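Local coordinates for protein ubiquitin-like-specific protease 2 (Saccharomyces cerevisiae, PDB 5LNB) that removes SUMO from modified proteins as a cysteine protease of the peptidase C48 family, the chain modelled here containing its catalytic domain, at residues S31-T36 / L54-K59; D132-F137 / Y190-D195. One frame throughout, in Å; residues are numbered along the deposited sequence.

How the contacts relate
Contact 1 comes first along the chain and closes before contact 2 opens. It lays strand 32-35, half of a small two-stranded hairpin with strand 23-26, against helix 51-67. Contact 2 joins the short, weakly bonded helix 131-136, which follows strand 122-129, to the loop leading from helix 172-190 into strand 199-203, so it lies beside the five-stranded mixed sheet. Their centres are 32 Å apart and their nearest atoms about 18 Å, so they share no residues and do not touch. Contact 1 thus packs the N-terminal hairpin on helix 51-67, while contact 2 joins two peripheral elements of the Ulp1-type catalytic domain.

Contact 1 (S31-T36 / L54-K59)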
loop_
_atom_site.group_PDB
_atom_site.type_symbol
_atom_site.label_atom_id
_atom_site.label_comp_id
_atom_site.label_asym_id
_atom_site.label_seq_id
_atom_site.Cartn_x
_atom_site.Cartn_y
_atom_site.Cartn_z
ATOM N N SER A 31 -7.721 -11.031 10.464
ATOM C CA SER A 31 -7.953 -11.164 9.031
ATOM C C SER A 31 -7.138 -12.315 8.445
ATOM O O SER A 31 -6.042 -12.642 8.913
ATOM C CB SER A 31 -7.616 -9.863 8.299
ATOM O OG SER A 31 -6.306 -9.427 8.596
ATOM N N SER A 32 -7.687 -12.923 7.400
ATOM C CA SER A 32 -7.131 -14.127 6.805
ATOM C C SER A 32 -6.966 -13.929 5.304
ATOM O O SER A 32 -7.858 -13.400 4.637
ATOM C CB SER A 32 -8.035 -15.330 7.096
ATOM O OG SER A 32 -7.458 -16.532 6.623
ATOM N N TYR A 33 -5.818 -14.350 4.774
ATOM C CA TYR A 33 -5.515 -14.217 3.353
ATOM C C TYR A 33 -5.148 -15.576 2.778
ATOM O O TYR A 33 -4.408 -16.345 3.399
ATOM C CB TYR A 33 -4.355 -13.236 3.100
ATOM C CG TYR A 33 -4.655 -11.787 3.432
ATOM C CD1 TYR A 33 -4.929 -11.389 4.739
ATOM C CD2 TYR A 33 -4.648 -10.816 2.440
ATOM C CE1 TYR A 33 -5.205 -10.053 5.043
ATOM C CE2 TYR A 33 -4.910 -9.488 2.727
ATOM C CZ TYR A 33 -5.190 -9.108 4.030
ATOM O OH TYR A 33 -5.447 -7.782 4.309
ATOM N N THR A 34 -5.669 -15.869 1.592
ATOM C CA THR A 34 -5.318 -17.077 0.861
ATOM C C THR A 34 -4.511 -16.695 -0.368
ATOM O O THR A 34 -4.940 -15.845 -1.156
ATOM C CB THR A 34 -6.563 -17.867 0.455
ATOM O OG1 THR A 34 -7.177 -18.433 1.624
ATOM C CG2 THR A 34 -6.190 -18.985 -0.507
ATOM N N ILE A 35 -3.340 -17.305 -0.521
ATOM C CA ILE A 35 -2.465 -17.058 -1.663
ATOM C C ILE A 35 -2.356 -18.359 -2.437
ATOM O O ILE A 35 -1.791 -19.339 -1.930
ATOM C CB ILE A 35 -1.082 -16.562 -1.228
ATOM C CG1 ILE A 35 -1.203 -15.229 -0.483
ATOM C CG2 ILE A 35 -0.149 -16.490 -2.434
ATOM C CD1 ILE A 35 -1.901 -14.157 -1.276
ATOM N N THR A 36 -2.885 -18.377 -3.660
ATOM C CA THR A 36 -2.849 -19.572 -4.489
ATOM C C THR A 36 -1.630 -19.552 -5.405
ATOM O O THR A 36 -0.919 -18.546 -5.520
ATOM C CB THR A 36 -4.122 -19.707 -5.331
ATOM O OG1 THR A 36 -4.140 -18.689 -6.337
ATOM C CG2 THR A 36 -5.383 -19.612 -4.464
ATOM N N LEU A 54 -0.104 -8.135 -4.070
ATOM C CA LEU A 54 0.160 -6.791 -3.574
ATOM C C LEU A 54 -0.606 -6.513 -2.286
ATOM O O LEU A 54 -0.034 -5.986 -1.325
ATOM C CB LEU A 54 -0.177 -5.759 -4.645
ATOM C CG LEU A 54 0.327 -4.380 -4.230
ATOM C CD1 LEU A 54 0.990 -3.736 -5.403
ATOM C CD2 LEU A 54 -0.834 -3.529 -3.690
ATOM N N ASP A 55 -1.900 -6.858 -2.237
ATOM C CA ASP A 55 -2.655 -6.588 -1.009
ATOM C C ASP A 55 -2.143 -7.436 0.151
ATOM O O ASP A 55 -2.110 -6.969 1.293
ATOM C CB ASP A 55 -4.164 -6.789 -1.226
ATOM C CG ASP A 55 -4.779 -5.713 -2.133
ATOM O OD1 ASP A 55 -4.349 -4.557 -2.055
ATOM O OD2 ASP A 55 -5.679 -6.018 -2.940
ATOM N N PHE A 56 -1.711 -8.673 -0.115
ATOM C CA PHE A 56 -1.136 -9.469 0.960
ATOM C C PHE A 56 0.103 -8.800 1.542
ATOM O O PHE A 56 0.243 -8.680 2.765
ATOM C CB PHE A 56 -0.781 -10.872 0.485
ATOM C CG PHE A 56 -0.027 -11.656 1.517
ATOM C CD1 PHE A 56 -0.686 -12.193 2.606
ATOM C CD2 PHE A 56 1.345 -11.817 1.427
ATOM C CE1 PHE A 56 0.004 -12.911 3.568
ATOM C CE2 PHE A 56 2.035 -12.526 2.394
ATOM C CZ PHE A 56 1.359 -13.071 3.464
ATOM N N PHE A 57 1.021 -8.360 0.683
ATOM C CA PHE A 57 2.296 -7.866 1.185
ATOM C C PHE A 57 2.205 -6.470 1.788
ATOM O O PHE A 57 2.932 -6.172 2.742
ATOM C CB PHE A 57 3.335 -7.897 0.077
ATOM C CG PHE A 57 4.086 -9.181 0.012
ATOM C CD1 PHE A 57 4.851 -9.599 1.095
ATOM C CD2 PHE A 57 4.041 -9.976 -1.123
ATOM C CE1 PHE A 57 5.565 -10.799 1.050
ATOM C CE2 PHE A 57 4.765 -11.170 -1.178
ATOM C CZ PHE A 57 5.525 -11.576 -0.092
ATOM N N THR A 58 1.345 -5.592 1.270
ATOM C CA THR A 58 1.167 -4.319 1.957
ATOM C C THR A 58 0.649 -4.558 3.369
ATOM O O THR A 58 1.159 -3.982 4.337
ATOM C CB THR A 58 0.216 -3.401 1.178
ATOM O OG1 THR A 58 -1.083 -4.002 1.098
ATOM C CG2 THR A 58 0.746 -3.144 -0.229
ATOM N N LYS A 59 -0.336 -5.445 3.504
ATOM C CA LYS A 59 -0.791 -5.872 4.820
ATOM C C LYS A 59 0.350 -6.493 5.617
ATOM O O LYS A 59 0.557 -6.164 6.790
ATOM C CB LYS A 59 -1.940 -6.861 4.659
ATOM C CG LYS A 59 -2.509 -7.384 5.955
ATOM C CD LYS A 59 -3.353 -6.333 6.632
ATOM C CE LYS A 59 -4.244 -6.953 7.723
ATOM N NZ LYS A 59 -4.706 -5.930 8.704
#
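The ring of Phe-56 meets Ile-35 over one face and Tyr-33 at its edge: Ile-35 CG1 sits 4.2 Å above the ring plane, offset toward the rim, and Tyr-33 CB lies near that plane, 3.8 Å from Phe-56 CD1. The Tyr-33 ring has Ser-31 OG at its edge, in plane, while Phe-56 CA and Lys-59 CG approach it obliquely. This is a beta hairpin packed on a helix: strand 32-35, paired with strand 23-26, runs at 136° to segment 54-59 of helix 51-67, their axes 9.6 Å apart. Alternation along the strand directs Ser-31, Tyr-33 and Ile-35 toward the helix and turns Thr-34, a polar residue suited to an exposed surface, away.

Phe-56 and Lys-59, three residues apart, receive them from the helix. Phenylalanine suits its buried place, since Leu-272 and Leu-275 of helix 264-285 also touch it; with CG anti to the backbone N (chi1 173°), the ring lies beside the strand, where Ile-35 and Tyr-33 meet it. Tyrosine is long enough to cross from the strand to Lys-59, and the two side chains meet at about a right angle, with Tyr-33 OH 3.4 Å from Lys-59 CG. Thus the lysine offers its aliphatic part to the phenol and carries its charge beyond it. Lys-59 NZ forms salt bridges with Asp-29, in the hairpin turn, and with Glu-63 one helical turn further on. Asp-29 also hydrogen-bonds to Ser-31 OG, so one carboxylate links the hairpin turn to the helix. Lys-59 bends at chi2 (75°), which places CD, and further along the chain CE comes 3.3 Å from Ser-31 OG. At the other end of the contact, Ile-35 CD1 lies 3.9 Å from Phe-56 CB.

Contact 2 (D132-F137 / Y190-D195); sequences DAILDF and YSIQLD
Leu-135 rests its CD2 methyl on one face of the Tyr-190 ring, a CH-pi contact 3.8 Å from the ring centroid and 21° off the ring normal. The methyl is offset toward the rim, nearest CG and CD1, while Leu-135 CD1 reaches the ring at CE1, 3.9 Å away. Ile-192 CD1 closes on the same CD2 at 3.6 Å, completing the tight part of the contact. A branched leucine suits this place because its two methyls can spread over a flat ring.

Packing is looser around Ile-134: its CG2 lies 4.4 Å from Leu-194 CD1 and 4.5 Å from Ile-192 CD1. The polar Asp-136, Ser-191 and Gln-193 lie on the exposed outer side, as does Phe-137, which is poorly ordered, touches Pro-157 and precedes the unmodelled residues 138-156.

Tyrosine serves twice, for its hydroxyl hydrogen-bonds to Asp-106 and to the backbone N of Phe-108, whose ring also meets that of Tyr-190. Ser-191, with positive phi, leaves the end of helix 172-190, and Ile-192 and Leu-194 fold back onto Ala-186 of that helix. The contact thus packs helix 131-136, following strand 122-129, against the passage from helix 172-190 to edge strand 199-203.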
loop_
_atom_site.group_PDB
_atom_site.type_symbol
_atom_site.label_atom_id
_atom_site.label_comp_id
_atom_site.label_asym_id
_atom_site.label_seq_id
_atom_site.Cartn_x
_atom_site.Cartn_y
_atom_site.Cartn_z
ATOM N N ASP A 132 -5.415 13.375 10.918
ATOM C CA ASP A 132 -5.618 13.441 12.361
ATOM C C ASP A 132 -5.379 14.835 12.924
ATOM O O ASP A 132 -5.664 15.062 14.102
ATOM C CB ASP A 132 -4.718 12.428 13.081
ATOM C CG ASP A 132 -3.235 12.736 12.929
ATOM O OD1 ASP A 132 -2.788 13.061 11.802
ATOM O OD2 ASP A 132 -2.507 12.644 13.944
ATOM N N ALA A 133 -4.866 15.767 12.125
ATOM C CA ALA A 133 -4.786 17.153 12.561
ATOM C C ALA A 133 -6.021 17.955 12.176
ATOM O O ALA A 133 -6.315 18.969 12.820
ATOM C CB ALA A 133 -3.538 17.823 11.983
ATOM N N ILE A 134 -6.763 17.512 11.161
ATOM C CA ILE A 134 -7.950 18.245 10.734
ATOM C C ILE A 134 -9.013 18.225 11.825
ATOM O O ILE A 134 -9.556 19.270 12.200
ATOM C CB ILE A 134 -8.495 17.669 9.417
ATOM C CG1 ILE A 134 -7.507 17.920 8.274
ATOM C CG2 ILE A 134 -9.860 18.274 9.126
ATOM C CD1 ILE A 134 -7.198 19.400 8.048
ATOM N N LEU A 135 -9.330 17.038 12.345
ATOM C CA LEU A 135 -10.345 16.928 13.389
ATOM C C LEU A 135 -10.037 17.836 14.573
ATOM O O LEU A 135 -10.909 18.575 15.049
ATOM C CB LEU A 135 -10.462 15.474 13.848
ATOM C CG LEU A 135 -11.344 14.537 13.024
ATOM C CD1 LEU A 135 -11.334 13.138 13.639
ATOM C CD2 LEU A 135 -12.755 15.089 12.928
ATOM N N ASP A 136 -8.795 17.791 15.071
ATOM C CA ASP A 136 -8.433 18.610 16.225
ATOM C C ASP A 136 -8.665 20.092 15.959
ATOM O O ASP A 136 -8.939 20.858 16.891
ATOM C CB ASP A 136 -6.970 18.364 16.607
ATOM C CG ASP A 136 -6.622 16.883 16.681
ATOM O OD1 ASP A 136 -7.507 16.050 16.392
ATOM O OD2 ASP A 136 -5.462 16.556 17.025
ATOM N N PHE A 137 -8.555 20.513 14.704
ATOM C CA PHE A 137 -8.706 21.911 14.324
ATOM C C PHE A 137 -10.154 22.382 14.455
ATOM O O PHE A 137 -10.895 22.432 13.472
ATOM C CB PHE A 137 -8.215 22.110 12.893
ATOM C CG PHE A 137 -8.195 23.539 12.450
ATOM C CD1 PHE A 137 -9.316 24.118 11.875
ATOM C CD2 PHE A 137 -7.050 24.302 12.591
ATOM C CE1 PHE A 137 -9.299 25.433 11.461
ATOM C CE2 PHE A 137 -7.024 25.618 12.175
ATOM C CZ PHE A 137 -8.152 26.186 11.610
ATOM N N TYR A 190 -18.072 13.541 9.894
ATOM C CA TYR A 190 -17.809 14.518 10.937
ATOM C C TYR A 190 -18.520 15.845 10.737
ATOM O O TYR A 190 -18.329 16.745 11.552
ATOM C CB TYR A 190 -16.305 14.789 11.064
ATOM C CG TYR A 190 -15.428 13.571 10.985
ATOM C CD1 TYR A 190 -15.327 12.682 12.063
ATOM C CD2 TYR A 190 -14.682 13.306 9.832
ATOM C CE1 TYR A 190 -14.498 11.561 11.991
ATOM C CE2 TYR A 190 -13.863 12.184 9.747
ATOM C CZ TYR A 190 -13.777 11.318 10.824
ATOM O OH TYR A 190 -12.957 10.215 10.731
ATOM N N SER A 191 -19.324 16.005 9.689
ATOM C CA SER A 191 -20.009 17.270 9.433
ATOM C C SER A 191 -19.024 18.426 9.283
ATOM O O SER A 191 -19.322 19.566 9.646
ATOM C CB SER A 191 -21.028 17.577 10.536
ATOM O OG SER A 191 -22.092 16.654 10.481
ATOM N N ILE A 192 -17.839 18.132 8.768
ATOM C CA ILE A 192 -16.779 19.114 8.579
ATOM C C ILE A 192 -16.785 19.557 7.123
ATOM O O ILE A 192 -16.845 18.726 6.209
ATOM C CB ILE A 192 -15.410 18.530 8.972
ATOM C CG1 ILE A 192 -15.191 18.641 10.485
ATOM C CG2 ILE A 192 -14.289 19.194 8.193
ATOM C CD1 ILE A 192 -13.926 17.921 10.955
ATOM N N GLN A 193 -16.729 20.863 6.907
ATOM C CA GLN A 193 -16.570 21.425 5.572
ATOM C C GLN A 193 -15.075 21.527 5.283
ATOM O O GLN A 193 -14.366 22.338 5.888
ATOM C CB GLN A 193 -17.270 22.778 5.469
ATOM C CG GLN A 193 -18.785 22.676 5.390
ATOM C CD GLN A 193 -19.455 24.038 5.387
ATOM O OE1 GLN A 193 -19.526 24.710 6.418
ATOM N NE2 GLN A 193 -19.943 24.457 4.224
ATOM N N LEU A 194 -14.590 20.684 4.385
ATOM C CA LEU A 194 -13.170 20.584 4.098
ATOM C C LEU A 194 -12.886 21.225 2.748
ATOM O O LEU A 194 -13.500 20.857 1.739
ATOM C CB LEU A 194 -12.715 19.126 4.106
ATOM C CG LEU A 194 -11.217 18.943 3.886
ATOM C CD1 LEU A 194 -10.451 19.674 4.991
ATOM C CD2 LEU A 194 -10.872 17.466 3.860
ATOM N N ASP A 195 -11.964 22.180 2.734
ATOM C CA ASP A 195 -11.640 22.907 1.515
ATOM C C ASP A 195 -10.638 22.117 0.677
ATOM O O ASP A 195 -9.595 21.685 1.178
ATOM C CB ASP A 195 -11.081 24.287 1.853
ATOM C CG ASP A 195 -11.424 25.321 0.809
ATOM O OD1 ASP A 195 -11.790 24.912 -0.314
ATOM O OD2 ASP A 195 -11.333 26.537 1.103
#